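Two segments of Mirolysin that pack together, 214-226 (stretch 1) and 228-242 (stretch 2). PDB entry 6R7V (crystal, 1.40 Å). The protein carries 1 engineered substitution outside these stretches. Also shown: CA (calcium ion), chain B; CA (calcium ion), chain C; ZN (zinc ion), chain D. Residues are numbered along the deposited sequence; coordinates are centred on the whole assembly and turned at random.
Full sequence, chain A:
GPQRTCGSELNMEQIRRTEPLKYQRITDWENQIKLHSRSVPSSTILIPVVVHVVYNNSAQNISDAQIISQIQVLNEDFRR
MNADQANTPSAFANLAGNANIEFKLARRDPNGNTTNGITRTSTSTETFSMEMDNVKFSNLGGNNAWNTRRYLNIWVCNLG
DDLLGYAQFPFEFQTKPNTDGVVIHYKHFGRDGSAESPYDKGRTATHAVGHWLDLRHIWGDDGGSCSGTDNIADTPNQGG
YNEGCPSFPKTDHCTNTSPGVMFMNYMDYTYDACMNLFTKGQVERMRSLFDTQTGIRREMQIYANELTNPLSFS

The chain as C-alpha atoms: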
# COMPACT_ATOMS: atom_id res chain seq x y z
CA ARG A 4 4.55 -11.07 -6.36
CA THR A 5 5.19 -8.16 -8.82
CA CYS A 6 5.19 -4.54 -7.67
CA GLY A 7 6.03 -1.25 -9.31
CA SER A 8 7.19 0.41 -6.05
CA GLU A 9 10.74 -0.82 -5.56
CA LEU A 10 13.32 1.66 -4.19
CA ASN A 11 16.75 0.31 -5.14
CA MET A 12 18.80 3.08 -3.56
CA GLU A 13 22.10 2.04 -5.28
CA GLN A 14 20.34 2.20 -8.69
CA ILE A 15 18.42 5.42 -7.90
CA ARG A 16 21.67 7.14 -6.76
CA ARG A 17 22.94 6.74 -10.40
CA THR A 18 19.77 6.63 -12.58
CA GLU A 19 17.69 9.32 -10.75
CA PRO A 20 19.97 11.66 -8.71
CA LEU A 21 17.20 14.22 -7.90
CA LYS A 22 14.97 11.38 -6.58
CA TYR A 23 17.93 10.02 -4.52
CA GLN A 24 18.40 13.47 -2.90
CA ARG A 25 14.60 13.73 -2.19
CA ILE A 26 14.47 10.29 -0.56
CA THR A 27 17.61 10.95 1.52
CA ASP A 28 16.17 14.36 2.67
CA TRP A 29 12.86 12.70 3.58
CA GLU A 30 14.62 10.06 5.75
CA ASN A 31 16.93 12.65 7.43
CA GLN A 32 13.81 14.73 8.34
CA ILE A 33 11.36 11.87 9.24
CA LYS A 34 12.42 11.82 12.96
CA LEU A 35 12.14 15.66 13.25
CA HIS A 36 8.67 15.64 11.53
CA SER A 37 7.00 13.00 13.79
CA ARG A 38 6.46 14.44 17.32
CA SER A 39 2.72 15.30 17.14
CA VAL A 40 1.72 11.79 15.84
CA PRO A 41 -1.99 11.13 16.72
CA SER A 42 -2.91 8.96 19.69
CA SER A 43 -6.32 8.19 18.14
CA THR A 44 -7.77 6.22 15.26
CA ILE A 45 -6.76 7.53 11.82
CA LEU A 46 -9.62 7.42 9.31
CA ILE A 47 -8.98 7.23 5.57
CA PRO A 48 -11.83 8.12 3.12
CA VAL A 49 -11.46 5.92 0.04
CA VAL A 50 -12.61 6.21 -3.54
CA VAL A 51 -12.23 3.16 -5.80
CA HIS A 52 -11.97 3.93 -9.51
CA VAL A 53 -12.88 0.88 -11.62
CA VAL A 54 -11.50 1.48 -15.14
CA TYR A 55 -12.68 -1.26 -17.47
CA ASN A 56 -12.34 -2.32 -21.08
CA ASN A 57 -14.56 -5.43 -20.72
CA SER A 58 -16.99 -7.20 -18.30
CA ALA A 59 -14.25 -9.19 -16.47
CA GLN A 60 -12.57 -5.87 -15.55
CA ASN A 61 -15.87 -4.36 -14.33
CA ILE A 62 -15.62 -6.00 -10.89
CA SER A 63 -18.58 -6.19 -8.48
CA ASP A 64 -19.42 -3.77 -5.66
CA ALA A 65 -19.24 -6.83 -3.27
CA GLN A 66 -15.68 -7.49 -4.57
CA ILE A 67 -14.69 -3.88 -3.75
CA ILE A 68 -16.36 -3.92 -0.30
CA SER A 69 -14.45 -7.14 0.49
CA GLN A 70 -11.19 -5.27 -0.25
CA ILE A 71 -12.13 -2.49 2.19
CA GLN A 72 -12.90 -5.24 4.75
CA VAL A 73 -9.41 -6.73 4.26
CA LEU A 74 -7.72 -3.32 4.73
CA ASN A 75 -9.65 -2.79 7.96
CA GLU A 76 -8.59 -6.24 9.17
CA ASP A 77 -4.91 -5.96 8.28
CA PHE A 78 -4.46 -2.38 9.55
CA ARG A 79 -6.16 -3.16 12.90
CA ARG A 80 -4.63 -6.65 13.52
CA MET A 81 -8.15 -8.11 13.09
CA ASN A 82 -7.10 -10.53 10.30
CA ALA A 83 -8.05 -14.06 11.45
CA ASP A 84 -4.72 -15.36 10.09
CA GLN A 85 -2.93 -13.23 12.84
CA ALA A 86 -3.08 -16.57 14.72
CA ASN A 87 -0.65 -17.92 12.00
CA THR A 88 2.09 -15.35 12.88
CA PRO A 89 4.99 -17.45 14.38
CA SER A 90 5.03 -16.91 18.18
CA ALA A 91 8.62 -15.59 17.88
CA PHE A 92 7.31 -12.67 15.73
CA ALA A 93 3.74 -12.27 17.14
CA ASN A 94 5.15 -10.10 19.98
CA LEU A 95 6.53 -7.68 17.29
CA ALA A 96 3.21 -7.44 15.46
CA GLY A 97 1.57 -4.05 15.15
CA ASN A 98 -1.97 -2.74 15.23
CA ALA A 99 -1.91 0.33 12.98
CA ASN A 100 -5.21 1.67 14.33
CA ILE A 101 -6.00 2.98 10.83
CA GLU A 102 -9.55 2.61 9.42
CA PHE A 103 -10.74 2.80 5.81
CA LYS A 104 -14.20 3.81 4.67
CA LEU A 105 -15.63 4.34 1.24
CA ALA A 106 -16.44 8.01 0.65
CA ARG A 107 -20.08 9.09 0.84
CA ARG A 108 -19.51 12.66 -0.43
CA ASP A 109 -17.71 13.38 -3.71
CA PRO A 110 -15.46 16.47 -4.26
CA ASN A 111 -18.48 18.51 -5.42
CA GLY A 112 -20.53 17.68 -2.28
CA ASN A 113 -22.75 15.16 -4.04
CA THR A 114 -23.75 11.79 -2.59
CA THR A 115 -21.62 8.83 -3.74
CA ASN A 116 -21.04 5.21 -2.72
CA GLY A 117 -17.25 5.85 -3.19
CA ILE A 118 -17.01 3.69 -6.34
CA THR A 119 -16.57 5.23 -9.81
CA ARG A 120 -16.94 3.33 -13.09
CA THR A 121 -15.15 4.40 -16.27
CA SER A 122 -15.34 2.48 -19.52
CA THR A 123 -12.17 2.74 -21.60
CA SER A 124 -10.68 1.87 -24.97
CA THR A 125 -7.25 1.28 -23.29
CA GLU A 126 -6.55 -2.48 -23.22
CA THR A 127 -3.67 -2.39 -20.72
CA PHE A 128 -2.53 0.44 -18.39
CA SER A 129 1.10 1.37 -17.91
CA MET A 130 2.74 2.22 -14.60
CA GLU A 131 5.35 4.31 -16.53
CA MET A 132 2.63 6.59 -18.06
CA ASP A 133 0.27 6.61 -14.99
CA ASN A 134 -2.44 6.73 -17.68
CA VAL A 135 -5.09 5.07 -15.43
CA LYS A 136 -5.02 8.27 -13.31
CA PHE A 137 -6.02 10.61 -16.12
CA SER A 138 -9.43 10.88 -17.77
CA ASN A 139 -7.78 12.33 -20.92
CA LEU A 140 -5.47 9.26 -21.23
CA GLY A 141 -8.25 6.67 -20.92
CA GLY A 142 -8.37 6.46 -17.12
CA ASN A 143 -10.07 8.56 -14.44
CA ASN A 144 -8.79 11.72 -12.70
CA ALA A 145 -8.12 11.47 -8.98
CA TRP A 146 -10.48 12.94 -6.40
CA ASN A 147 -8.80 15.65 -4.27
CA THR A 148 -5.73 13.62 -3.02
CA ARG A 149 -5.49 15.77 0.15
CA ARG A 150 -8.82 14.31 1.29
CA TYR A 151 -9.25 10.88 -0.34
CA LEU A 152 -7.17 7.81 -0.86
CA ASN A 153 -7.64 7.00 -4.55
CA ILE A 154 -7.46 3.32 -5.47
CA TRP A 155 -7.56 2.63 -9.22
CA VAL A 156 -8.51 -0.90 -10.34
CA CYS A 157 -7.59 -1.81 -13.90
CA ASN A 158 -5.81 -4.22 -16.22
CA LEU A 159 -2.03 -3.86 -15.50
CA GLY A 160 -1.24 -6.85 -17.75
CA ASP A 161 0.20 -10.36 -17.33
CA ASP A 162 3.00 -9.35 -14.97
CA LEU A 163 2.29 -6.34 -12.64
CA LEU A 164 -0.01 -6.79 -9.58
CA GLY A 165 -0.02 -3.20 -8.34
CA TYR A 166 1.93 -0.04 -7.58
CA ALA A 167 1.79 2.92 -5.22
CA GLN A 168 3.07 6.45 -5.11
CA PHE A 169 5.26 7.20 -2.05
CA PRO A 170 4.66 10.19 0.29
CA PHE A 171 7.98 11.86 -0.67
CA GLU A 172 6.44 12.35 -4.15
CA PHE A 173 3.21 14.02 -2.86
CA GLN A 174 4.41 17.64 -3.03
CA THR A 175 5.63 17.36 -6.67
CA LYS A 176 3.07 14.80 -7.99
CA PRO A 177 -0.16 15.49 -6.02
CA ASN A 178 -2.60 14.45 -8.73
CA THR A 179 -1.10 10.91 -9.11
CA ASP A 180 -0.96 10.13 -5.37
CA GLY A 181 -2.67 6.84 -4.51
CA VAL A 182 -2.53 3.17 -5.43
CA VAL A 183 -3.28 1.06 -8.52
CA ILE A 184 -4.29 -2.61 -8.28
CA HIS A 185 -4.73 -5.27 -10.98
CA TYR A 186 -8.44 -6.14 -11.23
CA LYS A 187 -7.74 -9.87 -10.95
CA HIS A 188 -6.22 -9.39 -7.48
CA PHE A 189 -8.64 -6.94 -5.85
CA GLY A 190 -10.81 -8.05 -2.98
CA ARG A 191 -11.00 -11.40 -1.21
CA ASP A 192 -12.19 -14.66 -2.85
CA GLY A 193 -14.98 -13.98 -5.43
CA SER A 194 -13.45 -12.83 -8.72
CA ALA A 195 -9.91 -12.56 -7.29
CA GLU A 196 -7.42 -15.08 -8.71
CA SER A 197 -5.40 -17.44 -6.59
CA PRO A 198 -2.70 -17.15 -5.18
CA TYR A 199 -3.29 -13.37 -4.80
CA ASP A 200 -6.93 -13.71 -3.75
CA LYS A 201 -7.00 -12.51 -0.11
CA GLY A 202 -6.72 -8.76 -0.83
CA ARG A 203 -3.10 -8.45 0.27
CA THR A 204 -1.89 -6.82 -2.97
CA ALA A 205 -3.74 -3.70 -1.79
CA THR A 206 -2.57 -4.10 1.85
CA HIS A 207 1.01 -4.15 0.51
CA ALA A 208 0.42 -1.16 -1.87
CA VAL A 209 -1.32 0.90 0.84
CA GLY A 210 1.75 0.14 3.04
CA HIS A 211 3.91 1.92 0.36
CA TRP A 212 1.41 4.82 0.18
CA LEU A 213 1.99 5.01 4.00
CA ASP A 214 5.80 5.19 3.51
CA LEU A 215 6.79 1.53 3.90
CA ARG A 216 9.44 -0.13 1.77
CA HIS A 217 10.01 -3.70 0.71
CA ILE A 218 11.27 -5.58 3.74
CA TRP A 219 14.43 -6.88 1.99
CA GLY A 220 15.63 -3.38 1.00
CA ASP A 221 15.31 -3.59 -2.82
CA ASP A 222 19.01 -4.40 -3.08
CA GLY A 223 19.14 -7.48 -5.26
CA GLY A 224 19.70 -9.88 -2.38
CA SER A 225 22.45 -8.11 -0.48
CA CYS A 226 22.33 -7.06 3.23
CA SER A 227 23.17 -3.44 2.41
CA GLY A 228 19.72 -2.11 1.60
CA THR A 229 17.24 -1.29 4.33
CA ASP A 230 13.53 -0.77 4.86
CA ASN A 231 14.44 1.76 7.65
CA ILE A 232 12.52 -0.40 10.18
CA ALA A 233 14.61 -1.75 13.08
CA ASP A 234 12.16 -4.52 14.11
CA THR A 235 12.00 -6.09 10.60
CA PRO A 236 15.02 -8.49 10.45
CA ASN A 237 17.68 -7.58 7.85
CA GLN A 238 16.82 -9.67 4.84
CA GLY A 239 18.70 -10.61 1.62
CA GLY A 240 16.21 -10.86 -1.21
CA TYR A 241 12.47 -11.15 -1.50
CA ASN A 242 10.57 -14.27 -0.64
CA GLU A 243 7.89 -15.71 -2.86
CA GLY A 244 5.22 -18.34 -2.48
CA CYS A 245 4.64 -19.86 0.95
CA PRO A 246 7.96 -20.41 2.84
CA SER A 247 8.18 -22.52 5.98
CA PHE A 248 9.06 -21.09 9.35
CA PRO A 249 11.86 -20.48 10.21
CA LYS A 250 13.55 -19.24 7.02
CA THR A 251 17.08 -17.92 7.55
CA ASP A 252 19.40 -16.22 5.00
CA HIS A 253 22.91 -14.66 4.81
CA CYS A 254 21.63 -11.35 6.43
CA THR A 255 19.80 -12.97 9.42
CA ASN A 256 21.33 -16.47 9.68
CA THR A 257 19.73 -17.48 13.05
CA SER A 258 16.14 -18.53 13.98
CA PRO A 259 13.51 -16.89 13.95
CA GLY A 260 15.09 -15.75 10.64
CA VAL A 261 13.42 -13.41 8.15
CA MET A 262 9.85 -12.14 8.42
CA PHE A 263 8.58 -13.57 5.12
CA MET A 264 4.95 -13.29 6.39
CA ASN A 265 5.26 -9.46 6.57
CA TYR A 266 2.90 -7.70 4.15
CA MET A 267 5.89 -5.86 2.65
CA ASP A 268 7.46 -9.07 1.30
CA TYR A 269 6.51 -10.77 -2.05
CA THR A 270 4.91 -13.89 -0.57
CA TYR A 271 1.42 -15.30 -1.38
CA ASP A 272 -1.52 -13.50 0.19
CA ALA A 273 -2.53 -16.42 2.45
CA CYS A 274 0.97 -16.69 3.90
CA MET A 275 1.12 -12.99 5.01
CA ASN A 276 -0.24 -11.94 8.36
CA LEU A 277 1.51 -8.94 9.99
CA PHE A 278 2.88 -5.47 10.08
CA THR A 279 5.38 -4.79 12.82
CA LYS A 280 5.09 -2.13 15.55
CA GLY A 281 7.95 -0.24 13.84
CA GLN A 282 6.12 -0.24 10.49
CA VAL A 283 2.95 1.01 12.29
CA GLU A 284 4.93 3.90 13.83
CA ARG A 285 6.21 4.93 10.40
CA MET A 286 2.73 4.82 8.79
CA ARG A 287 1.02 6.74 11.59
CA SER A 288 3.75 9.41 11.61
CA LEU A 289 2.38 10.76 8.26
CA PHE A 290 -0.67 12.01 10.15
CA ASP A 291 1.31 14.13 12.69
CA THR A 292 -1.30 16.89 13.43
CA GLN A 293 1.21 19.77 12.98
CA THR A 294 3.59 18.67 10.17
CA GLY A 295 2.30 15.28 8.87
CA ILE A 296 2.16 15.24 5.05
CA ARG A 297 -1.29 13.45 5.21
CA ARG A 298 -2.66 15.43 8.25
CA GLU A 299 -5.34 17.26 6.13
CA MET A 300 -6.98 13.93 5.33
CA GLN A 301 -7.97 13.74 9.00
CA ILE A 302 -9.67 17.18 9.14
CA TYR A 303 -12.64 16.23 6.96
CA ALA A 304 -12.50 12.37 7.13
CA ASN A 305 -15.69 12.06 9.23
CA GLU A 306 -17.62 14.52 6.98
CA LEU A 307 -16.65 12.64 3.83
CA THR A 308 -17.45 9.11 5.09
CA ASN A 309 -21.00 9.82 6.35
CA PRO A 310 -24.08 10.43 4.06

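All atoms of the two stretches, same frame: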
# COMPACT_ATOMS: atom_id res chain seq x y z
N ASP A 214 4.35 5.00 3.37
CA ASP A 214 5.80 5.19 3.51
C ASP A 214 6.61 3.92 3.75
O ASP A 214 7.84 4.02 3.97
CB ASP A 214 6.13 6.23 4.63
CG ASP A 214 7.22 7.19 4.26
OD1 ASP A 214 7.47 7.35 3.07
OD2 ASP A 214 7.84 7.77 5.18
N LEU A 215 6.00 2.75 3.69
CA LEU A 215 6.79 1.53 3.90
C LEU A 215 7.49 1.09 2.65
O LEU A 215 6.95 1.24 1.53
CB LEU A 215 5.91 0.38 4.40
CG LEU A 215 5.14 0.63 5.69
CD1 LEU A 215 4.43 -0.64 6.12
CD2 LEU A 215 6.06 1.15 6.82
N ARG A 216 8.64 0.44 2.85
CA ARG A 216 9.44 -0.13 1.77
C ARG A 216 9.42 -1.64 1.83
O ARG A 216 9.20 -2.25 2.89
CB ARG A 216 10.89 0.32 1.92
CG ARG A 216 11.06 1.81 1.77
CD ARG A 216 12.51 2.12 1.67
NE ARG A 216 12.76 3.55 1.79
CZ ARG A 216 13.95 4.10 1.60
NH1 ARG A 216 14.98 3.36 1.23
NH2 ARG A 216 14.11 5.40 1.77
N HIS A 217 9.81 -2.26 0.72
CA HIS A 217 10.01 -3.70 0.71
C HIS A 217 10.95 -4.12 1.81
O HIS A 217 12.00 -3.49 2.02
CB HIS A 217 10.56 -4.13 -0.63
CG HIS A 217 9.55 -4.01 -1.71
ND1 HIS A 217 9.92 -3.72 -2.99
CD2 HIS A 217 8.20 -4.11 -1.64
CE1 HIS A 217 8.80 -3.68 -3.69
NE2 HIS A 217 7.73 -3.86 -2.92
N ILE A 218 10.57 -5.19 2.52
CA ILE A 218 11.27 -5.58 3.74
C ILE A 218 12.75 -5.97 3.49
O ILE A 218 13.60 -5.81 4.37
CB ILE A 218 10.49 -6.72 4.42
CG1 ILE A 218 11.04 -7.03 5.82
CG2 ILE A 218 10.44 -7.99 3.54
CD1 ILE A 218 10.07 -7.85 6.67
N TRP A 219 13.05 -6.47 2.30
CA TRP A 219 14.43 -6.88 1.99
C TRP A 219 15.33 -5.73 1.49
O TRP A 219 16.52 -5.97 1.23
CB TRP A 219 14.45 -8.04 0.99
CG TRP A 219 14.05 -7.65 -0.39
CD1 TRP A 219 14.87 -7.28 -1.41
CD2 TRP A 219 12.71 -7.53 -0.88
NE1 TRP A 219 14.12 -6.93 -2.51
CE2 TRP A 219 12.79 -7.08 -2.22
CE3 TRP A 219 11.45 -7.82 -0.34
CZ2 TRP A 219 11.66 -6.87 -3.01
CZ3 TRP A 219 10.32 -7.59 -1.12
CH2 TRP A 219 10.44 -7.15 -2.46
N GLY A 220 14.79 -4.53 1.35
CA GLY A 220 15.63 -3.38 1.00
C GLY A 220 15.90 -3.09 -0.46
O GLY A 220 16.71 -2.21 -0.76
N ASP A 221 15.22 -3.81 -1.38
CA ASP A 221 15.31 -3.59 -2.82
C ASP A 221 16.77 -3.51 -3.26
O ASP A 221 17.16 -2.58 -3.95
CB ASP A 221 14.56 -2.28 -3.18
CG ASP A 221 13.06 -2.42 -3.07
OD1 ASP A 221 12.52 -3.39 -3.60
OD2 ASP A 221 12.43 -1.55 -2.42
N ASP A 222 17.59 -4.49 -2.83
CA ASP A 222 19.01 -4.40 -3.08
C ASP A 222 19.57 -5.60 -3.79
O ASP A 222 20.78 -5.87 -3.71
CB ASP A 222 19.71 -4.24 -1.72
CG ASP A 222 19.32 -5.28 -0.68
OD1 ASP A 222 18.67 -6.29 -1.05
OD2 ASP A 222 19.63 -5.09 0.49
N GLY A 223 18.70 -6.35 -4.45
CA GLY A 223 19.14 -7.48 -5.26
C GLY A 223 19.66 -8.66 -4.49
O GLY A 223 20.42 -9.46 -5.02
N GLY A 224 19.28 -8.76 -3.22
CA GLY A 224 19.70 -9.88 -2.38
C GLY A 224 20.79 -9.61 -1.40
O GLY A 224 21.14 -10.51 -0.62
N SER A 225 21.39 -8.42 -1.42
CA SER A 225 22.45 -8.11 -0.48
C SER A 225 21.88 -7.80 0.91
O SER A 225 20.67 -7.89 1.12
CB SER A 225 23.34 -6.97 -0.97
OG SER A 225 22.66 -5.74 -0.81
N CYS A 226 22.75 -7.44 1.88
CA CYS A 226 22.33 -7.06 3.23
C CYS A 226 22.56 -5.57 3.43
O CYS A 226 22.54 -5.08 4.57
CB CYS A 226 23.08 -7.87 4.28
SG CYS A 226 23.05 -9.65 4.01
N GLY A 228 20.93 -2.90 1.69
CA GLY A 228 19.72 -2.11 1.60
C GLY A 228 18.93 -2.21 2.89
O GLY A 228 19.17 -3.10 3.71
N THR A 229 18.02 -1.28 3.09
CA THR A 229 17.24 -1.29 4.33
C THR A 229 15.84 -0.85 4.06
O THR A 229 15.60 -0.14 3.09
CB THR A 229 17.89 -0.32 5.36
OG1 THR A 229 17.15 -0.35 6.58
CG2 THR A 229 18.00 1.12 4.84
N ASP A 230 14.90 -1.27 4.93
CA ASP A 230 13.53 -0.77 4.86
C ASP A 230 13.35 0.32 5.91
O ASP A 230 12.26 0.83 6.09
CB ASP A 230 12.49 -1.90 5.00
CG ASP A 230 12.44 -2.58 6.35
OD1 ASP A 230 13.42 -2.44 7.13
OD2 ASP A 230 11.43 -3.27 6.62
N ASN A 231 14.45 0.72 6.61
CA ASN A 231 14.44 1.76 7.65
C ASN A 231 13.58 1.38 8.85
O ASN A 231 13.21 2.26 9.63
CB ASN A 231 14.04 3.14 7.11
CG ASN A 231 14.94 3.59 5.98
OD1 ASN A 231 14.46 3.89 4.89
ND2 ASN A 231 16.24 3.61 6.19
N ILE A 232 13.28 0.08 9.03
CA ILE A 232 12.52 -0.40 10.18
C ILE A 232 13.41 -1.33 11.01
O ILE A 232 13.82 -2.39 10.53
CB ILE A 232 11.22 -1.09 9.76
CG1 ILE A 232 10.35 -0.23 8.80
CG2 ILE A 232 10.43 -1.49 11.02
CD1 ILE A 232 9.73 1.02 9.38
N ALA A 233 13.71 -0.93 12.27
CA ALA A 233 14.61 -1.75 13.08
C ALA A 233 14.03 -3.12 13.48
O ALA A 233 14.80 -4.08 13.61
CB ALA A 233 15.01 -0.98 14.34
N ASP A 234 12.68 -3.24 13.63
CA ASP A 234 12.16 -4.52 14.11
C ASP A 234 11.81 -5.50 12.96
O ASP A 234 11.37 -6.62 13.24
CB ASP A 234 11.01 -4.35 15.09
CG ASP A 234 9.77 -3.72 14.51
OD1 ASP A 234 9.74 -3.49 13.29
OD2 ASP A 234 8.81 -3.51 15.28
N THR A 235 12.09 -5.12 11.68
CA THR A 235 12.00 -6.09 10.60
C THR A 235 13.44 -6.62 10.42
O THR A 235 14.36 -5.82 10.14
CB THR A 235 11.40 -5.51 9.32
OG1 THR A 235 12.12 -4.32 9.01
CG2 THR A 235 9.92 -5.23 9.45
N PRO A 236 13.65 -7.94 10.61
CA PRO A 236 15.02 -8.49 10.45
C PRO A 236 15.63 -8.15 9.10
O PRO A 236 14.93 -8.18 8.09
CB PRO A 236 14.81 -10.00 10.54
CG PRO A 236 13.54 -10.16 11.35
CD PRO A 236 12.67 -9.00 10.94
N ASN A 237 16.94 -7.82 9.08
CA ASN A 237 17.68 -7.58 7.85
C ASN A 237 17.51 -8.79 6.96
O ASN A 237 17.63 -9.93 7.42
CB ASN A 237 19.15 -7.31 8.13
CG ASN A 237 19.94 -6.76 6.98
OD1 ASN A 237 19.46 -6.63 5.86
ND2 ASN A 237 21.19 -6.41 7.24
N GLN A 238 17.19 -8.57 5.71
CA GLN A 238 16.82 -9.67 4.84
C GLN A 238 17.55 -9.52 3.50
O GLN A 238 17.70 -8.40 3.04
CB GLN A 238 15.28 -9.63 4.67
CG GLN A 238 14.67 -10.68 3.74
CD GLN A 238 13.16 -10.68 3.76
OE1 GLN A 238 12.52 -10.48 4.79
NE2 GLN A 238 12.56 -10.90 2.62
N GLY A 239 17.99 -10.63 2.91
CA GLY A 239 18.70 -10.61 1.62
C GLY A 239 17.81 -10.15 0.49
O GLY A 239 17.75 -8.97 0.16
N GLY A 240 17.12 -11.11 -0.11
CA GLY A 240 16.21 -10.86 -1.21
C GLY A 240 14.77 -11.09 -0.83
O GLY A 240 14.45 -11.36 0.35
N TYR A 241 13.88 -10.93 -1.77
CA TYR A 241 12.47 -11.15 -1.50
C TYR A 241 12.19 -12.63 -1.35
O TYR A 241 12.95 -13.48 -1.82
CB TYR A 241 11.58 -10.56 -2.62
CG TYR A 241 11.84 -11.11 -4.01
CD1 TYR A 241 12.56 -10.37 -4.96
CD2 TYR A 241 11.37 -12.36 -4.40
CE1 TYR A 241 12.81 -10.88 -6.23
CE2 TYR A 241 11.63 -12.89 -5.66
CZ TYR A 241 12.38 -12.15 -6.57
OH TYR A 241 12.62 -12.64 -7.84
N ASN A 242 11.08 -12.91 -0.69
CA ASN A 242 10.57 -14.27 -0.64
C ASN A 242 9.34 -14.33 -1.50
O ASN A 242 8.64 -13.34 -1.65
CB ASN A 242 10.25 -14.69 0.79
CG ASN A 242 11.49 -14.80 1.61
OD1 ASN A 242 12.29 -15.72 1.43
ND2 ASN A 242 11.71 -13.84 2.47
CA CA B . 18.55 -7.02 1.28
CA CA C . 14.57 -3.81 8.74
ZN ZN D . 5.79 -3.36 -3.23
O HOH W 1 9.01 -2.34 5.73
O HOH W 2 9.62 0.43 5.53
O HOH W 3 15.09 0.72 -0.06
O HOH W 4 14.16 -5.68 7.17
O HOH W 5 16.38 -5.75 4.84
O HOH W 6 19.00 -5.84 3.29
O HOH W 7 15.92 -1.64 8.72
O HOH W 8 16.23 -3.69 6.79
O HOH W 9 16.66 -4.22 9.76

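Segments without regular secondary structure can still pack firmly when metal ions and ordered water replace the backbone ladder of a sheet, and residues 214-226 and 228-242 of mirolysin illustrate the principle, burying 940 Å² between them. At Gly228 the backbone N donates to Asp222 OD2 (2.8 Å). No side chain would fit here: a CB would fall 2.5 Å from Gly220 O. Gly220 is similarly constrained, since its own CB would run into Gly228 C and Thr229 N.

Asp230 points toward stretch 1, but water mediates much of its grip. One water donates to both Arg216 O and Asp230 OD2; another accepts from Arg216 N and donates to Asp230 O. The carboxylate also works within its own stretch, receiving Thr235 OG1 at OD2 (2.7 Å) and binding the chain C calcium through OD1 (2.4 Å). That ion, which also takes Ile232 O and both Thr235 O and OG1, braces the loop from within stretch 2. Next to Asp230, Asn231 lays OD1 over one face of the Arg216 guanidinium, 3.3 Å from Arg216 CZ. Ile232 CD1 meets Leu215 CD2 at 4.5 Å, a loose apolar contact, while Thr235 CB lies 3.8 Å from Ile218 CD1.

Asn237 reaches back with its amide, ND2 donating to Cys226 O (3.3 Å). Then comes the true clasp: Gln238 O and Gly239 O join Trp219 O, Ser225 O, the bidentate Asp222 carboxylate and one water around the chain B calcium, at 2.3 to 2.4 Å. Carbonyl oxygens that would otherwise repel one another, such as Trp219 O and Gln238 O at 3.3 Å, are thus reconciled by the cation. Gln238 NE2 donates to Gly240 O (3.0 Å), a bond within stretch 2 that ties the side chain to the backbone two residues on. Finally, Tyr241 sets CB over the Trp219 six-membered ring, 3.4 Å from its centroid, and directs its ring edge toward that indole face.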